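Local atomic coordinates of diaminopropionate ammonia-lyase (Escherichia coli, PDB entry 4D9I), a protein that uses pyridoxal 5'-phosphate to catalyse alpha,beta-elimination of both L- and D-2,3-diaminopropionate, giving pyruvate and ammonia, and works as a homodimer. Residues 223-228 against 367-372; 252-257 against 362-367; 320-325 against 386-391; 332-337 against 373-378; 33-38 against 81-86. One frame throughout, in Å; residues are numbered along the deposited sequence.

Contact 1: residues 223-228 against 367-372; sequences TPTHVL and KDAVVL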
# COMPACT_ATOMS: atom_id res chain seq x y z
N THR B 223 21.54 16.28 -8.76
CA THR B 223 22.76 15.76 -8.17
C THR B 223 22.42 15.25 -6.76
O THR B 223 21.83 15.97 -5.97
CB THR B 223 23.86 16.86 -8.08
OG1 THR B 223 24.05 17.46 -9.37
CG2 THR B 223 25.20 16.27 -7.62
N PRO B 224 22.80 14.02 -6.44
CA PRO B 224 22.43 13.62 -5.08
C PRO B 224 23.30 14.31 -4.01
O PRO B 224 24.52 14.44 -4.18
CB PRO B 224 22.66 12.11 -5.09
CG PRO B 224 23.74 11.89 -6.12
CD PRO B 224 23.68 13.05 -7.09
N THR B 225 22.67 14.73 -2.92
CA THR B 225 23.40 15.18 -1.74
C THR B 225 23.65 14.02 -0.77
O THR B 225 24.63 14.04 -0.01
CB THR B 225 22.61 16.27 -0.99
OG1 THR B 225 21.29 15.78 -0.72
CG2 THR B 225 22.53 17.55 -1.81
N HIS B 226 22.74 13.03 -0.77
CA HIS B 226 22.78 11.89 0.16
C HIS B 226 22.61 10.58 -0.55
O HIS B 226 22.01 10.53 -1.62
CB HIS B 226 21.63 12.00 1.18
CG HIS B 226 21.74 13.19 2.08
ND1 HIS B 226 21.57 14.44 1.64
CD2 HIS B 226 22.04 13.28 3.44
CE1 HIS B 226 21.74 15.32 2.66
NE2 HIS B 226 22.04 14.61 3.76
N VAL B 227 23.13 9.51 0.07
CA VAL B 227 22.76 8.14 -0.30
C VAL B 227 22.62 7.28 0.96
O VAL B 227 23.46 7.34 1.87
CB VAL B 227 23.71 7.52 -1.36
CG1 VAL B 227 25.14 7.40 -0.84
CG2 VAL B 227 23.18 6.17 -1.85
N LEU B 228 21.52 6.54 1.03
CA LEU B 228 21.32 5.56 2.07
C LEU B 228 21.58 4.19 1.49
O LEU B 228 21.00 3.81 0.45
CB LEU B 228 19.91 5.66 2.69
CG LEU B 228 19.85 6.71 3.82
CD1 LEU B 228 19.83 8.12 3.25
CD2 LEU B 228 18.65 6.51 4.75
N LYS B 367 15.65 21.12 3.19
CA LYS B 367 14.83 21.35 1.99
C LYS B 367 15.62 21.32 0.67
O LYS B 367 15.03 21.24 -0.41
CB LYS B 367 14.05 22.67 2.12
N ASP B 368 16.95 21.34 0.75
CA ASP B 368 17.80 21.16 -0.44
C ASP B 368 18.24 19.71 -0.70
O ASP B 368 18.83 19.42 -1.74
CB ASP B 368 19.04 22.05 -0.35
CG ASP B 368 18.69 23.53 -0.28
OD1 ASP B 368 17.85 23.99 -1.08
OD2 ASP B 368 19.23 24.22 0.59
N ALA B 369 18.00 18.81 0.25
CA ALA B 369 18.52 17.45 0.11
C ALA B 369 17.92 16.65 -1.05
O ALA B 369 16.71 16.65 -1.27
CB ALA B 369 18.40 16.67 1.41
N VAL B 370 18.81 16.00 -1.80
CA VAL B 370 18.46 15.08 -2.86
C VAL B 370 18.96 13.68 -2.45
O VAL B 370 20.18 13.43 -2.39
CB VAL B 370 19.04 15.54 -4.21
CG1 VAL B 370 18.69 14.57 -5.31
CG2 VAL B 370 18.54 16.94 -4.55
N VAL B 371 18.01 12.78 -2.18
CA VAL B 371 18.34 11.56 -1.44
C VAL B 371 18.13 10.31 -2.29
O VAL B 371 17.01 9.98 -2.66
CB VAL B 371 17.54 11.49 -0.12
CG1 VAL B 371 18.00 10.32 0.74
CG2 VAL B 371 17.65 12.80 0.67
N LEU B 372 19.24 9.64 -2.61
CA LEU B 372 19.24 8.42 -3.37
C LEU B 372 19.05 7.25 -2.42
O LEU B 372 19.79 7.09 -1.45
CB LEU B 372 20.55 8.29 -4.18
CG LEU B 372 20.81 6.97 -4.92
CD1 LEU B 372 19.69 6.62 -5.88
CD2 LEU B 372 22.14 7.05 -5.67
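The imidazole of His226 has Val370 O at its edge, near the ring plane, and Ala369 CB coming in obliquely, 3.8 Å from His226 CE1. The ring is also stacked with that of His254. In the ring plane Thr225 OG1 is hydrogen-bonded to His226 ND1 at 2.7 Å, which helps to fix the turn of the imidazole. OG1 sits between the backbone N and the carbonyl carbon (chi1 53°), from where it accepts a hydrogen bond from Val370 N at 2.7 Å. Val370 O is gripped twice: Thr225 N lies on a lone pair in the carbonyl plane at 2.9 Å, whereas His226 N, at 3.1 Å, is tilted 29° from that plane. Two further amide bonds carry the ladder on, Leu372 N to His226 O and Leu228 N to Leu372 O. Val227 and Leu372, on the face away from His226, lie side by side with Val227 CG2 and Leu372 CG 4.0 Å apart; on the His226 face, Val371 CG1 meets Leu228 CD1 at 3.8 Å. The parallel bridges His226-Val371 and Val227-Leu372 join neighbouring strands 226-230 and 370-375 inside the larger sheet of this fold type II pyridoxal-phosphate enzyme.

Contact 2: residues 252-257 against 362-367; sequences NLHSII and KLALNK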
# COMPACT_ATOMS: atom_id res chain seq x y z
N ASN B 252 31.57 15.45 -0.89
CA ASN B 252 30.25 16.00 -1.31
C ASN B 252 29.10 15.01 -1.35
O ASN B 252 28.03 15.29 -1.90
CB ASN B 252 30.33 16.70 -2.66
CG ASN B 252 31.48 17.65 -2.76
OD1 ASN B 252 32.27 17.56 -3.69
ND2 ASN B 252 31.60 18.54 -1.79
N LEU B 253 29.31 13.84 -0.76
CA LEU B 253 28.24 12.88 -0.69
C LEU B 253 28.02 12.42 0.74
O LEU B 253 28.90 11.83 1.37
CB LEU B 253 28.47 11.70 -1.65
CG LEU B 253 27.37 10.64 -1.81
CD1 LEU B 253 25.99 11.23 -2.10
CD2 LEU B 253 27.77 9.64 -2.89
N HIS B 254 26.83 12.71 1.25
CA HIS B 254 26.51 12.33 2.61
C HIS B 254 25.95 10.94 2.59
O HIS B 254 24.77 10.75 2.33
CB HIS B 254 25.56 13.33 3.26
CG HIS B 254 25.37 13.11 4.74
ND1 HIS B 254 25.53 14.09 5.64
CD2 HIS B 254 25.03 11.96 5.46
CE1 HIS B 254 25.30 13.61 6.87
NE2 HIS B 254 25.01 12.30 6.77
N SER B 255 26.81 9.96 2.83
CA SER B 255 26.42 8.57 2.73
C SER B 255 26.10 8.02 4.10
O SER B 255 26.84 8.22 5.06
CB SER B 255 27.53 7.73 2.07
OG SER B 255 28.75 7.88 2.76
N ILE B 256 25.00 7.28 4.16
CA ILE B 256 24.50 6.72 5.39
C ILE B 256 24.32 5.21 5.18
O ILE B 256 23.54 4.79 4.33
CB ILE B 256 23.14 7.35 5.80
CG1 ILE B 256 23.28 8.87 5.98
CG2 ILE B 256 22.67 6.76 7.10
CD1 ILE B 256 21.99 9.63 5.75
N ILE B 257 25.04 4.43 5.98
CA ILE B 257 24.97 2.97 5.96
C ILE B 257 23.92 2.54 6.98
O ILE B 257 23.91 3.03 8.12
CB ILE B 257 26.34 2.36 6.31
CG1 ILE B 257 27.47 3.08 5.56
CG2 ILE B 257 26.36 0.85 6.06
CD1 ILE B 257 27.30 3.16 4.04
N LYS B 362 21.25 16.11 12.32
CA LYS B 362 22.32 15.12 12.41
C LYS B 362 22.60 14.54 11.04
O LYS B 362 23.76 14.43 10.63
CB LYS B 362 21.96 14.01 13.42
CG LYS B 362 23.01 12.92 13.63
CD LYS B 362 24.27 13.47 14.31
CE LYS B 362 25.07 12.36 14.97
NZ LYS B 362 26.39 12.85 15.45
N LEU B 363 21.54 14.19 10.31
CA LEU B 363 21.67 13.57 9.00
C LEU B 363 21.89 14.58 7.88
O LEU B 363 22.08 14.19 6.73
CB LEU B 363 20.46 12.66 8.69
CG LEU B 363 20.21 11.51 9.67
CD1 LEU B 363 18.80 10.95 9.53
CD2 LEU B 363 21.27 10.41 9.57
N ALA B 364 21.88 15.88 8.21
CA ALA B 364 22.02 16.96 7.23
C ALA B 364 20.93 16.91 6.15
O ALA B 364 21.13 17.33 5.01
CB ALA B 364 23.42 16.99 6.62
N LEU B 365 19.77 16.39 6.53
CA LEU B 365 18.59 16.49 5.67
C LEU B 365 17.89 17.83 5.85
O LEU B 365 17.58 18.25 6.97
CB LEU B 365 17.62 15.34 5.95
CG LEU B 365 18.27 13.95 5.76
CD1 LEU B 365 17.37 12.89 6.37
CD2 LEU B 365 18.54 13.67 4.29
N ASN B 366 17.65 18.51 4.74
CA ASN B 366 16.95 19.79 4.76
C ASN B 366 16.24 19.94 3.42
O ASN B 366 16.25 19.01 2.60
CB ASN B 366 17.94 20.94 5.02
CG ASN B 366 19.09 20.96 4.03
OD1 ASN B 366 18.97 20.44 2.92
ND2 ASN B 366 20.21 21.54 4.43
N LYS B 367 15.65 21.12 3.19
CA LYS B 367 14.83 21.35 1.99
C LYS B 367 15.62 21.32 0.67
O LYS B 367 15.03 21.24 -0.41
CB LYS B 367 14.05 22.67 2.12
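His254 spreads one face of its imidazole under the carbonyl of Leu363: the oxygen stands 3.3 Å above the ring plane, offset toward the rim, and its closest ring atom is CE1. The side chain reaches this place because CG is anti to the backbone N (chi1 -171°). Although His254 NE2 is 3.5 Å from Leu363 O, the angle is too poor for a hydrogen bond; NE2 is bonded instead to Gln308 OE1. At the ring edge, near its plane, Lys362 O lies 4.1 Å from His254 CE1, and this oxygen accepts from Gln308 NE2. One amide group therefore ties both the imidazole and the last helical turn. Ala364 CB approaches obliquely, 3.7 Å from His254 ND1. Positive phi at Ala364 (58°) and two bonds back into the preceding turn define a Schellman motif, a common way of ending a helix, and the turn leaves the Leu363 carbonyl facing the ring. A carbonyl oxygen so placed would probably favour more positive charge on the imidazole. Beside this polar patch the apolar part is small: Ile256 and Leu363 cross at about a right angle, with Ile256 CD1 and Leu363 CD2 4.0 Å apart. Leu363 O also receives a weak hydrogen bond from His226 NE2. The end of helix 356-363 thus sits against strand 254-260, which runs between strands 226-230 and 308-312; Lys362 NZ adds a salt bridge to Asp12 of the outermost strand 8-12.

Contact 3: residues 320-325 against 386-391; sequences GMRVLG and REVVWE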
# COMPACT_ATOMS: atom_id res chain seq x y z
N GLY B 320 9.16 1.12 6.00
CA GLY B 320 9.59 1.36 4.62
C GLY B 320 8.82 0.57 3.57
O GLY B 320 8.45 1.11 2.54
N MET B 321 8.64 -0.73 3.80
CA MET B 321 7.89 -1.58 2.87
C MET B 321 6.50 -1.00 2.59
O MET B 321 6.05 -0.95 1.43
CB MET B 321 7.73 -2.98 3.46
CG MET B 321 9.02 -3.77 3.60
SD MET B 321 8.82 -5.29 4.56
CE MET B 321 7.91 -6.37 3.47
N ARG B 322 5.81 -0.60 3.65
CA ARG B 322 4.45 -0.05 3.53
C ARG B 322 4.40 1.29 2.82
O ARG B 322 3.47 1.57 2.03
CB ARG B 322 3.79 0.08 4.90
CG ARG B 322 3.54 -1.27 5.57
CD ARG B 322 2.81 -1.10 6.88
NE ARG B 322 3.04 -2.27 7.70
CZ ARG B 322 3.81 -2.29 8.77
NH1 ARG B 322 4.39 -1.17 9.20
NH2 ARG B 322 3.95 -3.41 9.42
N VAL B 323 5.37 2.14 3.13
CA VAL B 323 5.42 3.53 2.59
C VAL B 323 5.69 3.45 1.07
O VAL B 323 5.06 4.15 0.28
CB VAL B 323 6.52 4.38 3.27
CG1 VAL B 323 6.76 5.71 2.54
CG2 VAL B 323 6.19 4.62 4.75
N LEU B 324 6.63 2.58 0.68
CA LEU B 324 6.92 2.34 -0.74
C LEU B 324 5.76 1.67 -1.49
O LEU B 324 5.52 2.01 -2.65
CB LEU B 324 8.20 1.48 -0.91
CG LEU B 324 9.50 2.19 -0.56
CD1 LEU B 324 10.69 1.21 -0.48
CD2 LEU B 324 9.79 3.28 -1.57
N GLY B 325 5.07 0.74 -0.84
CA GLY B 325 4.02 -0.04 -1.48
C GLY B 325 2.68 0.68 -1.56
O GLY B 325 1.79 0.27 -2.32
N ARG B 386 3.11 -9.63 2.23
CA ARG B 386 1.69 -9.34 2.42
C ARG B 386 1.31 -9.28 3.90
O ARG B 386 0.45 -8.47 4.30
CB ARG B 386 0.82 -10.33 1.64
CG ARG B 386 0.93 -10.17 0.12
CD ARG B 386 0.70 -8.73 -0.33
NE ARG B 386 1.10 -8.52 -1.72
CZ ARG B 386 0.79 -7.45 -2.44
NH1 ARG B 386 0.06 -6.46 -1.91
NH2 ARG B 386 1.22 -7.35 -3.70
N GLU B 387 1.95 -10.12 4.73
CA GLU B 387 1.78 -10.00 6.18
C GLU B 387 2.15 -8.59 6.69
O GLU B 387 1.45 -8.02 7.53
CB GLU B 387 2.56 -11.12 6.91
CG GLU B 387 1.84 -12.45 6.85
CD GLU B 387 2.72 -13.66 7.16
OE1 GLU B 387 3.94 -13.53 7.36
OE2 GLU B 387 2.17 -14.76 7.18
N VAL B 388 3.22 -8.02 6.14
CA VAL B 388 3.61 -6.65 6.51
C VAL B 388 2.63 -5.59 5.97
O VAL B 388 2.12 -4.75 6.74
CB VAL B 388 5.06 -6.31 6.08
CG1 VAL B 388 5.41 -4.84 6.37
CG2 VAL B 388 6.07 -7.22 6.78
N VAL B 389 2.38 -5.60 4.66
CA VAL B 389 1.67 -4.46 4.03
C VAL B 389 0.16 -4.55 4.22
O VAL B 389 -0.53 -3.51 4.30
CB VAL B 389 2.06 -4.22 2.54
CG1 VAL B 389 3.58 -4.04 2.42
CG2 VAL B 389 1.59 -5.34 1.62
N TRP B 390 -0.35 -5.78 4.31
CA TRP B 390 -1.80 -6.01 4.55
C TRP B 390 -2.17 -6.29 5.98
O TRP B 390 -3.12 -5.71 6.51
CB TRP B 390 -2.30 -7.16 3.69
CG TRP B 390 -2.36 -6.91 2.20
CD1 TRP B 390 -2.13 -5.73 1.51
CD2 TRP B 390 -2.73 -7.89 1.16
NE1 TRP B 390 -2.31 -5.90 0.16
CE2 TRP B 390 -2.68 -7.17 -0.12
CE3 TRP B 390 -3.09 -9.24 1.15
CZ2 TRP B 390 -2.97 -7.80 -1.33
CZ3 TRP B 390 -3.37 -9.86 -0.08
CH2 TRP B 390 -3.31 -9.15 -1.28
N GLU B 391 -1.44 -7.20 6.64
CA GLU B 391 -1.82 -7.63 7.99
C GLU B 391 -1.30 -6.66 9.05
O GLU B 391 -1.75 -6.67 10.20
CB GLU B 391 -1.33 -9.06 8.27
CG GLU B 391 -1.95 -10.10 7.35
CD GLU B 391 -1.50 -11.53 7.62
OE1 GLU B 391 -1.10 -11.85 8.76
OE2 GLU B 391 -1.58 -12.34 6.69
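Arg322 NE makes the hydrogen bond that spans the two segments, to Val388 O at 2.8 Å and nearly straight, with an N-H...O angle of 168°. The oxygen lies in the guanidinium plane, at its edge, but seen from the acceptor the donor stands 48° above the carbonyl plane. An extended run from CG to NE carries the group across to the other helix, where one guanidinium face covers Val388 CG1, 3.7 Å from Arg322 NE. Lower on the same side chain, Arg322 CG meets Val389 CA at 4.0 Å. The arrangement is a helix-helix contact at the homodimer interface, helix 315-325 packing against the end of helix 382-389: Arg322 NH1 donates to Trp390 O of the second subunit, and Trp390 O of this chain receives the equivalent bond in return. An alanine in place of Arg322 would probably leave Val388 O without its NE partner and Trp390 O of the second subunit without its NH1 partner, and would open a gap over Val388 CG1. Beside the arginine, Met321 crosses Val388 at about a right angle. A bend at chi3 (73°) turns its methyl group, so that Met321 CE comes 3.9 Å from Val388 CB, while Met321 SD stays 3.9 Å from Val388 CG1. Val389 CG1 rests 4.1 Å from Met321 O.

Contact 4: residues 332-337 against 373-378; sequences PRIISG and VISTEG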
# COMPACT_ATOMS: atom_id res chain seq x y z
N PRO B 332 4.90 7.32 -7.66
CA PRO B 332 4.81 5.93 -8.14
C PRO B 332 4.97 4.93 -6.99
O PRO B 332 5.64 5.23 -6.00
CB PRO B 332 6.01 5.81 -9.11
CG PRO B 332 7.00 6.81 -8.58
CD PRO B 332 6.15 7.97 -8.10
N ARG B 333 4.33 3.76 -7.13
CA ARG B 333 4.34 2.69 -6.13
C ARG B 333 5.51 1.73 -6.40
O ARG B 333 5.80 1.47 -7.55
CB ARG B 333 3.02 1.92 -6.26
CG ARG B 333 2.93 0.65 -5.43
CD ARG B 333 1.47 0.28 -5.23
NE ARG B 333 1.30 -1.12 -4.86
CZ ARG B 333 0.95 -2.06 -5.73
NH1 ARG B 333 0.68 -1.72 -6.99
NH2 ARG B 333 0.79 -3.32 -5.36
N ILE B 334 6.13 1.21 -5.33
CA ILE B 334 7.30 0.34 -5.44
C ILE B 334 7.11 -0.87 -4.51
O ILE B 334 6.74 -0.72 -3.33
CB ILE B 334 8.61 1.11 -5.06
CG1 ILE B 334 8.88 2.25 -6.07
CG2 ILE B 334 9.79 0.15 -4.95
CD1 ILE B 334 9.95 3.25 -5.65
N ILE B 335 7.33 -2.07 -5.04
CA ILE B 335 7.21 -3.31 -4.27
C ILE B 335 8.62 -3.57 -3.74
O ILE B 335 9.55 -3.82 -4.52
CB ILE B 335 6.72 -4.50 -5.13
CG1 ILE B 335 5.37 -4.18 -5.83
CG2 ILE B 335 6.63 -5.76 -4.29
CD1 ILE B 335 4.28 -3.64 -4.93
N SER B 336 8.78 -3.48 -2.42
CA SER B 336 10.09 -3.54 -1.79
C SER B 336 10.05 -4.50 -0.60
O SER B 336 9.22 -4.33 0.31
CB SER B 336 10.49 -2.13 -1.30
OG SER B 336 11.87 -2.07 -0.92
N GLY B 337 10.98 -5.46 -0.59
CA GLY B 337 11.07 -6.46 0.47
C GLY B 337 11.63 -5.86 1.74
O GLY B 337 12.05 -4.71 1.75
N VAL B 373 18.04 6.44 -2.68
CA VAL B 373 17.73 5.25 -1.89
C VAL B 373 17.80 4.07 -2.84
O VAL B 373 17.44 4.22 -4.01
CB VAL B 373 16.32 5.37 -1.25
CG1 VAL B 373 15.93 4.14 -0.47
CG2 VAL B 373 16.29 6.59 -0.32
N ILE B 374 18.28 2.92 -2.36
CA ILE B 374 18.27 1.71 -3.16
C ILE B 374 17.27 0.71 -2.60
O ILE B 374 17.37 0.32 -1.44
CB ILE B 374 19.67 1.05 -3.25
CG1 ILE B 374 20.79 2.08 -3.50
CG2 ILE B 374 19.65 -0.08 -4.27
CD1 ILE B 374 20.78 2.82 -4.84
N SER B 375 16.29 0.33 -3.43
CA SER B 375 15.41 -0.77 -3.10
C SER B 375 16.02 -2.02 -3.71
O SER B 375 15.88 -2.28 -4.91
CB SER B 375 13.99 -0.56 -3.62
OG SER B 375 13.17 -1.56 -3.07
N THR B 376 16.70 -2.78 -2.87
CA THR B 376 17.53 -3.90 -3.36
C THR B 376 16.74 -5.13 -3.77
O THR B 376 17.25 -5.98 -4.52
CB THR B 376 18.54 -4.31 -2.28
OG1 THR B 376 17.85 -4.40 -1.03
CG2 THR B 376 19.67 -3.29 -2.19
N GLU B 377 15.49 -5.25 -3.31
CA GLU B 377 14.66 -6.39 -3.70
C GLU B 377 13.19 -6.04 -3.65
O GLU B 377 12.80 -5.14 -2.90
CB GLU B 377 14.91 -7.61 -2.78
CG GLU B 377 14.61 -7.35 -1.31
CD GLU B 377 14.47 -8.63 -0.47
OE1 GLU B 377 14.82 -9.75 -0.93
OE2 GLU B 377 14.00 -8.50 0.69
N GLY B 378 12.38 -6.76 -4.43
CA GLY B 378 10.93 -6.69 -4.29
C GLY B 378 10.46 -7.72 -3.28
O GLY B 378 11.20 -8.09 -2.35
O HOH W 1 12.04 -2.82 -5.08
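Ser336 and Ser375 both hold OG anti to the backbone N (chi1 -168° and -170°), and this pair of torsions brings the two hydroxyls together in a hydrogen bond of 2.6 Å between Ser336 OG and Ser375 OG. Ser375 OG has a second partner, a water at 2.6 Å, which is also hydrogen-bonded to Ile335 O at 2.7 Å and so bridges the segments beside the direct bond. The backbones are joined by Gly337 N, which donates to Glu377 O at 3.0 Å; the bond is nearly straight at the hydrogen (167°), with the donor standing well above the carbonyl plane. Two CA-H...O contacts flank it, Gly378 CA to Ile335 O at 3.2 Å and Ser336 CA to Glu377 O. Glu377 OE2 comes within 3.6 Å of Gly337 CA. Glu377 OE1 is bonded to Thr380 OG1 and Asn122 ND2. An alanine in place of Glu377 would probably leave both of those groups without their carboxylate partner and open a gap beside Gly337 CA. The active site is close: the Glu377 side chain is about 7 Å from that of Asp120, inferred to be the proton acceptor for the L-isomer. The contact lies at the C-terminal end of strand 370-375, where the link from helix 315-325 to helix 338-352 passes; Ile334 packs on Val64 of neighbouring strand 61-66 and on Leu324, and Ser336 on Ala341 of helix 338-352.

Contact 5: residues 33-38 against 81-86; sequences RQFHQK and GAYAIA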
# COMPACT_ATOMS: atom_id res chain seq x y z
N ARG B 33 28.89 -2.98 -16.76
CA ARG B 33 27.65 -2.62 -17.46
C ARG B 33 27.62 -3.05 -18.93
O ARG B 33 26.60 -3.53 -19.43
CB ARG B 33 27.34 -1.12 -17.34
CG ARG B 33 25.98 -0.78 -17.93
CD ARG B 33 25.54 0.62 -17.58
NE ARG B 33 24.24 0.88 -18.18
CZ ARG B 33 23.65 2.06 -18.18
NH1 ARG B 33 24.23 3.11 -17.59
NH2 ARG B 33 22.47 2.20 -18.77
N GLN B 34 28.74 -2.85 -19.62
CA GLN B 34 28.94 -3.34 -20.99
C GLN B 34 28.65 -4.84 -21.10
O GLN B 34 28.05 -5.29 -22.09
CB GLN B 34 30.38 -3.09 -21.43
CG GLN B 34 30.73 -1.63 -21.72
CD GLN B 34 32.22 -1.48 -22.07
OE1 GLN B 34 32.67 -1.94 -23.13
NE2 GLN B 34 32.98 -0.86 -21.18
N PHE B 35 29.09 -5.60 -20.09
CA PHE B 35 28.82 -7.03 -19.98
C PHE B 35 27.33 -7.28 -19.81
O PHE B 35 26.75 -8.05 -20.57
CB PHE B 35 29.61 -7.64 -18.81
CG PHE B 35 29.13 -9.01 -18.41
CD1 PHE B 35 29.54 -10.13 -19.11
CD2 PHE B 35 28.27 -9.17 -17.33
CE1 PHE B 35 29.09 -11.39 -18.76
CE2 PHE B 35 27.82 -10.43 -16.96
CZ PHE B 35 28.23 -11.54 -17.68
N HIS B 36 26.72 -6.63 -18.82
CA HIS B 36 25.28 -6.77 -18.54
C HIS B 36 24.38 -6.44 -19.70
O HIS B 36 23.34 -7.07 -19.87
CB HIS B 36 24.87 -5.95 -17.33
CG HIS B 36 25.48 -6.44 -16.04
ND1 HIS B 36 26.11 -5.62 -15.18
CD2 HIS B 36 25.57 -7.72 -15.50
CE1 HIS B 36 26.55 -6.32 -14.13
NE2 HIS B 36 26.22 -7.61 -14.33
N GLN B 37 24.77 -5.45 -20.49
CA GLN B 37 24.03 -5.01 -21.69
C GLN B 37 23.93 -6.10 -22.79
O GLN B 37 23.14 -6.00 -23.74
CB GLN B 37 24.71 -3.75 -22.25
CG GLN B 37 24.30 -3.38 -23.67
CD GLN B 37 25.48 -3.03 -24.56
OE1 GLN B 37 26.37 -3.87 -24.82
NE2 GLN B 37 25.48 -1.80 -25.07
N LYS B 38 24.74 -7.15 -22.66
CA LYS B 38 24.76 -8.22 -23.66
C LYS B 38 23.86 -9.39 -23.27
O LYS B 38 23.73 -10.36 -24.01
CB LYS B 38 26.19 -8.72 -23.91
CG LYS B 38 27.16 -7.63 -24.33
CD LYS B 38 28.58 -8.17 -24.39
CE LYS B 38 29.54 -7.11 -24.89
NZ LYS B 38 30.94 -7.45 -24.53
N GLY B 81 26.68 -11.63 -9.03
CA GLY B 81 26.85 -13.07 -9.13
C GLY B 81 27.10 -13.53 -10.56
O GLY B 81 28.03 -14.30 -10.82
N ALA B 82 26.28 -13.04 -11.48
CA ALA B 82 26.45 -13.41 -12.89
C ALA B 82 27.78 -12.94 -13.47
O ALA B 82 28.38 -13.65 -14.28
CB ALA B 82 25.27 -12.92 -13.74
N TYR B 83 28.23 -11.75 -13.05
CA TYR B 83 29.50 -11.20 -13.53
C TYR B 83 30.67 -12.07 -13.07
O TYR B 83 31.55 -12.41 -13.86
CB TYR B 83 29.68 -9.76 -13.05
CG TYR B 83 30.79 -8.98 -13.73
CD1 TYR B 83 30.91 -8.95 -15.13
CD2 TYR B 83 31.67 -8.20 -12.98
CE1 TYR B 83 31.91 -8.21 -15.75
CE2 TYR B 83 32.66 -7.44 -13.59
CZ TYR B 83 32.77 -7.45 -14.97
OH TYR B 83 33.76 -6.70 -15.56
N ALA B 84 30.64 -12.46 -11.80
CA ALA B 84 31.65 -13.34 -11.26
C ALA B 84 31.65 -14.70 -11.94
O ALA B 84 32.71 -15.25 -12.25
CB ALA B 84 31.48 -13.48 -9.76
N ILE B 85 30.47 -15.26 -12.17
CA ILE B 85 30.36 -16.57 -12.80
C ILE B 85 30.90 -16.56 -14.24
O ILE B 85 31.62 -17.49 -14.67
CB ILE B 85 28.92 -17.11 -12.66
CG1 ILE B 85 28.76 -17.67 -11.24
CG2 ILE B 85 28.65 -18.22 -13.67
CD1 ILE B 85 27.43 -17.37 -10.59
N ALA B 86 30.59 -15.50 -14.97
CA ALA B 86 31.08 -15.32 -16.33
C ALA B 86 32.60 -15.10 -16.32
O ALA B 86 33.31 -15.67 -17.15
CB ALA B 86 30.37 -14.15 -17.00
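Phe35 and Tyr83 carry a helix-helix contact in which the end of helix 26-36 packs against the first turns of helix 81-93. Phe35 holds CG anti to its backbone N (chi1 165°), which sends the ring toward the second helix. Tyr83 CD1 lies over one face of that ring, 3.4 Å from Phe35 CD2. The two rings are neither parallel nor perpendicular: their planes make 53° and their centroids are 5.2 Å apart. At the far end of the phenyl group Ala86 CB comes in obliquely, 3.4 Å from Phe35 CZ, and Ala82 O is 4.0 Å from the same carbon. The small Ala86 side chain probably lets the ring tip come this close. Residues outside the two segments back these side chains. Ile97 touches both Phe35 and Ala86, while Ala82 is backed by Trp129 and Ala130 of helix 122-133. Farther out, Arg33 forms salt bridges with Asp211 and Glu215, tying helix 26-36 to helix 208-220. His36 probably helps to position the aromatic pair: its NE2 lies in the plane of the Phe35 ring, at the edge, and 4.3 Å from Tyr83 CB. Both nitrogens of this imidazole are engaged, ND1 with Thr208 OG1 and NE2 with Leu79 O, a carbonyl two residues after the cofactor-bearing Lys77.

How the contacts relate
From the N terminus, contact 5 comes first, closing a loop of 42 residues between helices 26-36 and 81-93 before any other contact opens. Contact 1 opens at 223-228 and contact 2 at 252-257; contact 2 closes first, at 362-367, and so lies within the larger loop of contact 1. Contacts 3 and 4 open at 320-325 and 332-337 and close in reverse order, contact 4 within contact 3. Each of this second pair crosses each of the first. Contacts 1 and 2 touch through neighbouring sheet strands, contacts 1 and 4 use successive parts of strand 370-375, and contact 4 meets contact 3, linking the sheet to the dimer interface.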